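Local atomic coordinates of NikO protein (Streptomyces tendae, PDB entry 4FQD), a protein that transfers an enolpyruvyl group as an enzyme essential in nikkomycin biosynthesis, and is related to the MurA enzymes of cell wall formation. Residues P14-H19 / T426-H431; P373-L378 / A413-A418; H398-D403 / L420-R425. The protein carries 4 engineered substitutions. One frame throughout, in Å; residues are numbered along the deposited sequence.

Interaction 1. Residues P14-H19 / T426-H431; sequences PLLEIH and TTLRNH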
loop_
_atom_site.group_PDB
_atom_site.type_symbol
_atom_site.label_atom_id
_atom_site.label_comp_id
_atom_site.label_asym_id
_atom_site.label_seq_id
_atom_site.Cartn_x
_atom_site.Cartn_y
_atom_site.Cartn_z
ATOM N N PRO A 14 14.146 -35.133 -8.514
ATOM C CA PRO A 14 15.093 -34.630 -7.508
ATOM C C PRO A 14 14.458 -33.783 -6.406
ATOM O O PRO A 14 13.656 -32.893 -6.680
ATOM C CB PRO A 14 16.069 -33.780 -8.336
ATOM C CG PRO A 14 15.350 -33.489 -9.611
ATOM C CD PRO A 14 14.529 -34.709 -9.871
ATOM N N LEU A 15 14.834 -34.071 -5.163
ATOM C CA LEU A 15 14.311 -33.355 -4.009
ATOM C C LEU A 15 15.424 -32.678 -3.223
ATOM O O LEU A 15 16.600 -33.005 -3.377
ATOM C CB LEU A 15 13.574 -34.317 -3.074
ATOM C CG LEU A 15 12.239 -34.922 -3.501
ATOM C CD1 LEU A 15 11.774 -35.926 -2.460
ATOM C CD2 LEU A 15 11.201 -33.836 -3.683
ATOM N N LEU A 16 15.039 -31.728 -2.378
ATOM C CA LEU A 16 15.933 -31.193 -1.362
ATOM C C LEU A 16 15.455 -31.684 -0.003
ATOM O O LEU A 16 14.309 -31.453 0.378
ATOM C CB LEU A 16 15.945 -29.664 -1.386
ATOM C CG LEU A 16 16.690 -28.983 -2.534
ATOM C CD1 LEU A 16 16.685 -27.476 -2.341
ATOM C CD2 LEU A 16 18.113 -29.509 -2.638
ATOM N N GLU A 17 16.327 -32.380 0.717
ATOM C CA GLU A 17 15.982 -32.882 2.040
ATOM C C GLU A 17 16.537 -31.946 3.106
ATOM O O GLU A 17 17.744 -31.910 3.348
ATOM C CB GLU A 17 16.518 -34.301 2.232
ATOM C CG GLU A 17 16.057 -34.975 3.514
ATOM C CD GLU A 17 16.486 -36.426 3.594
ATOM O OE1 GLU A 17 15.986 -37.241 2.789
ATOM O OE2 GLU A 17 17.328 -36.752 4.457
ATOM N N ILE A 18 15.647 -31.187 3.737
ATOM C CA ILE A 18 16.053 -30.156 4.685
ATOM C C ILE A 18 15.863 -30.575 6.141
ATOM O O ILE A 18 14.778 -30.994 6.543
ATOM C CB ILE A 18 15.287 -28.837 4.443
ATOM C CG1 ILE A 18 15.465 -28.370 2.998
ATOM C CG2 ILE A 18 15.749 -27.762 5.415
ATOM C CD1 ILE A 18 14.203 -28.458 2.169
ATOM N N HIS A 19 16.930 -30.459 6.924
ATOM C CA HIS A 19 16.858 -30.669 8.364
ATOM C C HIS A 19 17.163 -29.363 9.085
ATOM O O HIS A 19 18.318 -29.068 9.394
ATOM C CB HIS A 19 17.840 -31.753 8.808
ATOM C CG HIS A 19 17.528 -33.113 8.265
ATOM N ND1 HIS A 19 18.087 -33.599 7.102
ATOM C CD2 HIS A 19 16.713 -34.092 8.725
ATOM C CE1 HIS A 19 17.633 -34.818 6.872
ATOM N NE2 HIS A 19 16.796 -35.141 7.842
ATOM N N THR A 426 12.053 -31.549 6.195
ATOM C CA THR A 426 11.182 -30.959 5.186
ATOM C C THR A 426 11.755 -31.222 3.799
ATOM O O THR A 426 12.964 -31.118 3.589
ATOM C CB THR A 426 11.033 -29.437 5.386
ATOM O OG1 THR A 426 10.578 -29.167 6.719
ATOM C CG2 THR A 426 10.042 -28.852 4.390
ATOM N N THR A 427 10.889 -31.572 2.855
ATOM C CA THR A 427 11.318 -31.777 1.480
ATOM C C THR A 427 10.850 -30.632 0.591
ATOM O O THR A 427 9.745 -30.115 0.755
ATOM C CB THR A 427 10.805 -33.112 0.913
ATOM O OG1 THR A 427 9.379 -33.166 1.033
ATOM C CG2 THR A 427 11.416 -34.281 1.671
ATOM N N LEU A 428 11.704 -30.236 -0.348
ATOM C CA LEU A 428 11.383 -29.168 -1.284
ATOM C C LEU A 428 11.733 -29.583 -2.708
ATOM O O LEU A 428 12.865 -29.982 -2.985
ATOM C CB LEU A 428 12.136 -27.889 -0.914
ATOM C CG LEU A 428 11.969 -26.697 -1.860
ATOM C CD1 LEU A 428 10.516 -26.245 -1.914
ATOM C CD2 LEU A 428 12.877 -25.550 -1.444
ATOM N N ARG A 429 10.760 -29.494 -3.609
ATOM C CA ARG A 429 11.004 -29.805 -5.014
ATOM C C ARG A 429 10.799 -28.592 -5.913
ATOM O O ARG A 429 10.387 -27.528 -5.447
ATOM C CB ARG A 429 10.145 -30.980 -5.483
ATOM C CG ARG A 429 8.653 -30.812 -5.283
ATOM C CD ARG A 429 7.931 -32.067 -5.746
ATOM N NE ARG A 429 6.484 -31.969 -5.596
ATOM C CZ ARG A 429 5.811 -32.393 -4.531
ATOM N NH1 ARG A 429 6.455 -32.944 -3.512
ATOM N NH2 ARG A 429 4.493 -32.266 -4.485
ATOM N N ASN A 430 11.085 -28.771 -7.201
ATOM C CA ASN A 430 11.114 -27.672 -8.163
ATOM C C ASN A 430 12.093 -26.586 -7.738
ATOM O O ASN A 430 11.852 -25.398 -7.944
ATOM C CB ASN A 430 9.718 -27.087 -8.393
ATOM C CG ASN A 430 8.855 -27.964 -9.275
ATOM O OD1 ASN A 430 7.802 -27.542 -9.748
ATOM N ND2 ASN A 430 9.296 -29.197 -9.496
ATOM N N HIS A 431 13.203 -27.012 -7.142
ATOM C CA HIS A 431 14.237 -26.097 -6.681
ATOM C C HIS A 431 15.215 -25.767 -7.802
ATOM O O HIS A 431 16.241 -25.124 -7.575
ATOM C CB HIS A 431 14.984 -26.695 -5.489
ATOM C CG HIS A 431 15.547 -28.059 -5.753
ATOM N ND1 HIS A 431 14.776 -29.199 -5.726
ATOM C CD2 HIS A 431 16.808 -28.459 -6.044
ATOM C CE1 HIS A 431 15.538 -30.247 -5.991
ATOM N NE2 HIS A 431 16.772 -29.827 -6.187
#
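Leu16 and Ile18 of strand 14-19 pair with Leu428 and Thr426 in an antiparallel stretch of a mixed sheet. Both are hydrogen-bonded pairs. Leu16 N reaches Leu428 O at 2.9 Å, and Leu428 N returns a bond to Leu16 O. Ile18 N meets Thr426 O at 2.7 Å, and Thr426 N bonds back to Ile18 O. Glu17 and Thr427 form a non-hydrogen-bonded pair, where Thr427 CA sends a CA-H...O contact to Leu16 O at 3.2 Å.

Beyond the last bridge His431 comes back alongside strand 14-19. Its CG lies between backbone N and carbonyl carbon (chi1 54°), at the base of the ring Leu16 covers. Leu16 CG sits over the centre of one face, 3.5 Å from the centroid of the His431 ring and 9° off the normal, a CH-pi contact. The ring edge faces Pro14, with His431 CE1 3.3 Å from Pro14 O. Ile18 CD1 packs on Leu428 CB at 3.8 Å, on the sheet face covered by helix 409-419. On the other face Glu17 OE1 forms a salt bridge with Arg425, and Thr427 OG1 bonds to Thr402 O. This is a sheet of the beta/alpha inverse barrel, joining strands far apart in sequence.

Interaction 2. Residues P373-L378 / A413-A418; sequences PELEAL and AVLLLA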
loop_
_atom_site.group_PDB
_atom_site.type_symbol
_atom_site.label_atom_id
_atom_site.label_comp_id
_atom_site.label_asym_id
_atom_site.label_seq_id
_atom_site.Cartn_x
_atom_site.Cartn_y
_atom_site.Cartn_z
ATOM N N PRO A 373 0.716 -20.667 -0.069
ATOM C CA PRO A 373 0.118 -21.925 0.398
ATOM C C PRO A 373 1.160 -22.911 0.921
ATOM O O PRO A 373 0.831 -23.786 1.722
ATOM C CB PRO A 373 -0.547 -22.488 -0.863
ATOM C CG PRO A 373 -0.751 -21.307 -1.747
ATOM C CD PRO A 373 0.434 -20.435 -1.497
ATOM N N GLU A 374 2.402 -22.766 0.472
ATOM C CA GLU A 374 3.477 -23.642 0.917
ATOM C C GLU A 374 3.986 -23.225 2.294
ATOM O O GLU A 374 4.329 -24.072 3.119
ATOM C CB GLU A 374 4.617 -23.654 -0.100
ATOM C CG GLU A 374 4.189 -24.096 -1.487
ATOM C CD GLU A 374 3.529 -25.461 -1.482
ATOM O OE1 GLU A 374 4.146 -26.423 -0.978
ATOM O OE2 GLU A 374 2.387 -25.570 -1.977
ATOM N N LEU A 375 4.032 -21.918 2.535
ATOM C CA LEU A 375 4.390 -21.397 3.850
ATOM C C LEU A 375 3.318 -21.762 4.869
ATOM O O LEU A 375 3.602 -21.903 6.059
ATOM C CB LEU A 375 4.560 -19.876 3.804
ATOM C CG LEU A 375 5.799 -19.324 3.099
ATOM C CD1 LEU A 375 5.785 -17.804 3.129
ATOM C CD2 LEU A 375 7.065 -19.860 3.746
ATOM N N GLU A 376 2.088 -21.909 4.389
ATOM C CA GLU A 376 0.959 -22.285 5.232
ATOM C C GLU A 376 1.175 -23.666 5.843
ATOM O O GLU A 376 0.803 -23.915 6.990
ATOM C CB GLU A 376 -0.333 -22.284 4.412
ATOM C CG GLU A 376 -1.603 -22.303 5.242
ATOM C CD GLU A 376 -2.154 -20.913 5.483
ATOM O OE1 GLU A 376 -1.848 -20.008 4.680
ATOM O OE2 GLU A 376 -2.890 -20.723 6.474
ATOM N N ALA A 377 1.781 -24.559 5.065
ATOM C CA ALA A 377 2.039 -25.925 5.506
ATOM C C ALA A 377 3.044 -25.970 6.652
ATOM O O ALA A 377 3.026 -26.892 7.468
ATOM C CB ALA A 377 2.523 -26.774 4.339
ATOM N N LEU A 378 3.920 -24.972 6.709
ATOM C CA LEU A 378 4.943 -24.914 7.746
ATOM C C LEU A 378 4.405 -24.351 9.059
ATOM O O LEU A 378 5.037 -24.486 10.105
ATOM C CB LEU A 378 6.145 -24.094 7.273
ATOM C CG LEU A 378 6.966 -24.705 6.134
ATOM C CD1 LEU A 378 8.121 -23.792 5.761
ATOM C CD2 LEU A 378 7.474 -26.087 6.518
ATOM N N ALA A 413 13.529 -20.019 -2.847
ATOM C CA ALA A 413 14.473 -19.466 -1.886
ATOM C C ALA A 413 13.834 -19.249 -0.517
ATOM O O ALA A 413 14.398 -19.636 0.505
ATOM C CB ALA A 413 15.063 -18.163 -2.411
ATOM N N VAL A 414 12.655 -18.634 -0.503
ATOM C CA VAL A 414 11.989 -18.303 0.753
ATOM C C VAL A 414 11.472 -19.548 1.482
ATOM O O VAL A 414 11.409 -19.574 2.711
ATOM C CB VAL A 414 10.849 -17.270 0.549
ATOM C CG1 VAL A 414 9.665 -17.899 -0.175
ATOM C CG2 VAL A 414 10.415 -16.679 1.884
ATOM N N LEU A 415 11.117 -20.582 0.724
ATOM C CA LEU A 415 10.679 -21.839 1.319
ATOM C C LEU A 415 11.858 -22.556 1.961
ATOM O O LEU A 415 11.726 -23.167 3.023
ATOM C CB LEU A 415 10.021 -22.740 0.273
ATOM C CG LEU A 415 8.633 -22.314 -0.209
ATOM C CD1 LEU A 415 8.088 -23.309 -1.221
ATOM C CD2 LEU A 415 7.687 -22.160 0.968
ATOM N N LEU A 416 13.010 -22.474 1.306
ATOM C CA LEU A 416 14.226 -23.100 1.805
ATOM C C LEU A 416 14.678 -22.449 3.108
ATOM O O LEU A 416 15.137 -23.130 4.023
ATOM C CB LEU A 416 15.335 -23.017 0.754
ATOM C CG LEU A 416 16.677 -23.656 1.105
ATOM C CD1 LEU A 416 16.487 -25.099 1.542
ATOM C CD2 LEU A 416 17.623 -23.577 -0.083
ATOM N N LEU A 417 14.541 -21.129 3.187
ATOM C CA LEU A 417 14.911 -20.392 4.389
ATOM C C LEU A 417 13.967 -20.714 5.541
ATOM O O LEU A 417 14.398 -20.882 6.682
ATOM C CB LEU A 417 14.909 -18.885 4.122
ATOM C CG LEU A 417 15.911 -18.361 3.094
ATOM C CD1 LEU A 417 15.805 -16.850 2.971
ATOM C CD2 LEU A 417 17.327 -18.777 3.461
ATOM N N ALA A 418 12.677 -20.798 5.233
ATOM C CA ALA A 418 11.665 -21.102 6.235
ATOM C C ALA A 418 11.801 -22.536 6.739
ATOM O O ALA A 418 11.576 -22.812 7.917
ATOM C CB ALA A 418 10.273 -20.865 5.670
#
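Leu375 and Leu415 meet between two helices that run almost parallel inside the beta/alpha inverse barrel. The segments 373-378 and 413-418 lie 10.4 Å apart at their closest axis points, with 5° between their directions. No hydrogen bond joins them. The contact is apolar and buried.

The two leucine side chains cross obliquely. Leu375 CD2 comes to 3.7 Å from Leu415 CD2, methyl to methyl. Leu415 CG is anti to its carbonyl carbon (chi1 -72°). Both methyls beyond it touch Glu374: Leu415 CD2 lies 3.6 Å from Glu374 CB and CD1 3.7 Å from the same atom. Glu374 thus offers its aliphatic base to the fork of the leucine. Its chain bends at chi2 (-56°), and the carboxylate is used elsewhere: OE1 accepts a hydrogen bond from Arg405 N.

A turn further along, Ala418 is the small partner. Its CB points at the other helix and takes two leucines. Leu404 of strand 402-405 also touches Glu374, Leu378 and Leu415, tying the helix pair to the outer sheet. Leu349 of helix 344-351 packs on Val414 and Ala418. The methyl of Ala418 has Leu378 CD1 at 3.6 Å and Leu375 CD2 at 3.9 Å.

Interaction 3. Residues H398-D403 / L420-R425; sequences HRPGTD and LAVPGR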
loop_
_atom_site.group_PDB
_atom_site.type_symbol
_atom_site.label_atom_id
_atom_site.label_comp_id
_atom_site.label_asym_id
_atom_site.label_seq_id
_atom_site.Cartn_x
_atom_site.Cartn_y
_atom_site.Cartn_z
ATOM N N HIS A 398 7.099 -23.938 11.904
ATOM C CA HIS A 398 7.495 -24.907 12.919
ATOM C C HIS A 398 7.120 -26.342 12.556
ATOM O O HIS A 398 7.740 -27.287 13.037
ATOM C CB HIS A 398 6.891 -24.534 14.277
ATOM C CG HIS A 398 5.394 -24.548 14.299
ATOM N ND1 HIS A 398 4.632 -23.469 13.902
ATOM C CD2 HIS A 398 4.516 -25.510 14.673
ATOM C CE1 HIS A 398 3.351 -23.766 14.028
ATOM N NE2 HIS A 398 3.255 -24.999 14.494
ATOM N N ARG A 399 6.109 -26.500 11.708
ATOM C CA ARG A 399 5.616 -27.827 11.346
ATOM C C ARG A 399 6.579 -28.582 10.431
ATOM O O ARG A 399 6.871 -28.132 9.324
ATOM C CB ARG A 399 4.238 -27.721 10.687
ATOM C CG ARG A 399 3.174 -27.118 11.587
ATOM C CD ARG A 399 1.881 -26.874 10.829
ATOM N NE ARG A 399 0.876 -26.225 11.665
ATOM C CZ ARG A 399 -0.260 -25.712 11.205
ATOM N NH1 ARG A 399 -0.538 -25.768 9.909
ATOM N NH2 ARG A 399 -1.116 -25.139 12.039
ATOM N N PRO A 400 7.076 -29.738 10.898
ATOM C CA PRO A 400 7.982 -30.589 10.124
ATOM C C PRO A 400 7.232 -31.688 9.376
ATOM O O PRO A 400 6.027 -31.856 9.561
ATOM C CB PRO A 400 8.852 -31.213 11.209
ATOM C CG PRO A 400 7.905 -31.381 12.356
ATOM C CD PRO A 400 6.920 -30.231 12.279
ATOM N N GLY A 401 7.950 -32.428 8.535
ATOM C CA GLY A 401 7.380 -33.563 7.830
ATOM C C GLY A 401 6.462 -33.189 6.683
ATOM O O GLY A 401 5.508 -33.906 6.385
ATOM N N THR A 402 6.754 -32.068 6.031
ATOM C CA THR A 402 5.941 -31.606 4.912
ATOM C C THR A 402 6.670 -31.751 3.579
ATOM O O THR A 402 7.889 -31.918 3.541
ATOM C CB THR A 402 5.524 -30.134 5.090
ATOM O OG1 THR A 402 6.693 -29.316 5.220
ATOM C CG2 THR A 402 4.657 -29.972 6.331
ATOM N N ASP A 403 5.909 -31.689 2.491
ATOM C CA ASP A 403 6.475 -31.717 1.147
ATOM C C ASP A 403 6.164 -30.419 0.415
ATOM O O ASP A 403 5.053 -30.226 -0.079
ATOM C CB ASP A 403 5.932 -32.902 0.349
ATOM C CG ASP A 403 6.444 -34.230 0.859
ATOM O OD1 ASP A 403 7.636 -34.531 0.639
ATOM O OD2 ASP A 403 5.652 -34.979 1.467
ATOM N N LEU A 420 14.560 -24.185 6.990
ATOM C CA LEU A 420 15.745 -24.244 7.841
ATOM C C LEU A 420 15.446 -23.795 9.269
ATOM O O LEU A 420 16.239 -24.030 10.181
ATOM C CB LEU A 420 16.876 -23.402 7.245
ATOM C CG LEU A 420 17.552 -23.964 5.995
ATOM C CD1 LEU A 420 18.501 -22.942 5.388
ATOM C CD2 LEU A 420 18.290 -25.253 6.322
ATOM N N ALA A 421 14.303 -23.145 9.459
ATOM C CA ALA A 421 13.888 -22.702 10.784
ATOM C C ALA A 421 13.133 -23.806 11.516
ATOM O O ALA A 421 13.104 -23.841 12.745
ATOM C CB ALA A 421 13.032 -21.452 10.680
ATOM N N VAL A 422 12.527 -24.709 10.750
ATOM C CA VAL A 422 11.736 -25.797 11.314
ATOM C C VAL A 422 12.613 -26.914 11.873
ATOM O O VAL A 422 13.384 -27.530 11.138
ATOM C CB VAL A 422 10.779 -26.394 10.264
ATOM C CG1 VAL A 422 10.105 -27.644 10.806
ATOM C CG2 VAL A 422 9.747 -25.362 9.838
ATOM N N PRO A 423 12.487 -27.186 13.180
ATOM C CA PRO A 423 13.269 -28.237 13.841
ATOM C C PRO A 423 12.797 -29.636 13.446
ATOM O O PRO A 423 12.241 -30.358 14.272
ATOM C CB PRO A 423 12.999 -27.984 15.326
ATOM C CG PRO A 423 11.648 -27.357 15.351
ATOM C CD PRO A 423 11.573 -26.507 14.114
ATOM N N GLY A 424 13.025 -30.009 12.191
ATOM C CA GLY A 424 12.607 -31.306 11.693
ATOM C C GLY A 424 12.938 -31.485 10.225
ATOM O O GLY A 424 13.720 -30.721 9.661
ATOM N N ARG A 425 12.337 -32.494 9.602
ATOM C CA ARG A 425 12.611 -32.786 8.200
ATOM C C ARG A 425 11.573 -32.160 7.273
ATOM O O ARG A 425 10.370 -32.229 7.529
ATOM C CB ARG A 425 12.682 -34.297 7.965
ATOM C CG ARG A 425 13.437 -34.690 6.702
ATOM C CD ARG A 425 13.405 -36.194 6.477
ATOM N NE ARG A 425 12.199 -36.616 5.773
ATOM C CZ ARG A 425 12.165 -36.968 4.491
ATOM N NH1 ARG A 425 13.277 -36.957 3.767
ATOM N NH2 ARG A 425 11.020 -37.336 3.932
#
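Val422 packs against His398, Arg399 and Pro400 where two surface loops meet at one end of a beta-alpha-beta crossover. In this unit strand 402-405 leads through helix 409-419 to the parallel strand 425-429. Segment 398-403 enters the first strand, and segment 420-425 links the helix to the second.

From the backbone, Val422 CB points toward the opposite loop. There the side chain forks. CG1 stands anti to the backbone N (chi1 172°) and reaches in among backbone atoms. It lies 3.3 Å from His398 O and 3.6 Å from Arg399 O. It also meets the proline ring, with Pro400 CB at 3.8 Å. The other branch, CG2, turns to the His398 backbone and rests 3.6 Å from His398 N. One valine thus touches three successive residues, and its side chain also touches Leu378 of helix 372-378. An alanine here would probably open a gap beside His398 O and Pro400 CB and leave this part of the two loops more loosely packed.

Past Val422 the chain makes an inverse gamma turn centred on Pro423. Gly424 N closes it on Val422 O at 2.7 Å. Gly424 then passes close to Pro400, whose CB is 3.8 Å from Gly424 CA. A CB on this glycine would point toward the other segment and come too close to Pro400 CB. Gly401 has a positive phi (75°), a conformation glycine adopts more easily than other residues. The one hydrogen bond across the two loops comes next: Gly401 N donates to Arg425 O at 2.6 Å, with an N-H...O angle of 154°.

The three contacts lie on the same side of the chain's centre, with their centres 10 to 11 Å apart. Interactions 2 and 3 are nested in the long loop closed by interaction 1, and their segments alternate along the chain. Helix 409-419 of interaction 2 follows strand 402-405 and precedes strand 425-429. Interactions 1 and 3 reach the same sheet, where these two strands are neighbours. Interaction 2 packs on one face of this sheet: Leu415 meets Leu428, and Leu416 meets Ile18. Leu378 O probably bonds to the backbone of His398 and Arg399, joining interactions 2 and 3. Interaction 1 places strand 14-19 in a sheet otherwise built from the C-terminal part of the chain.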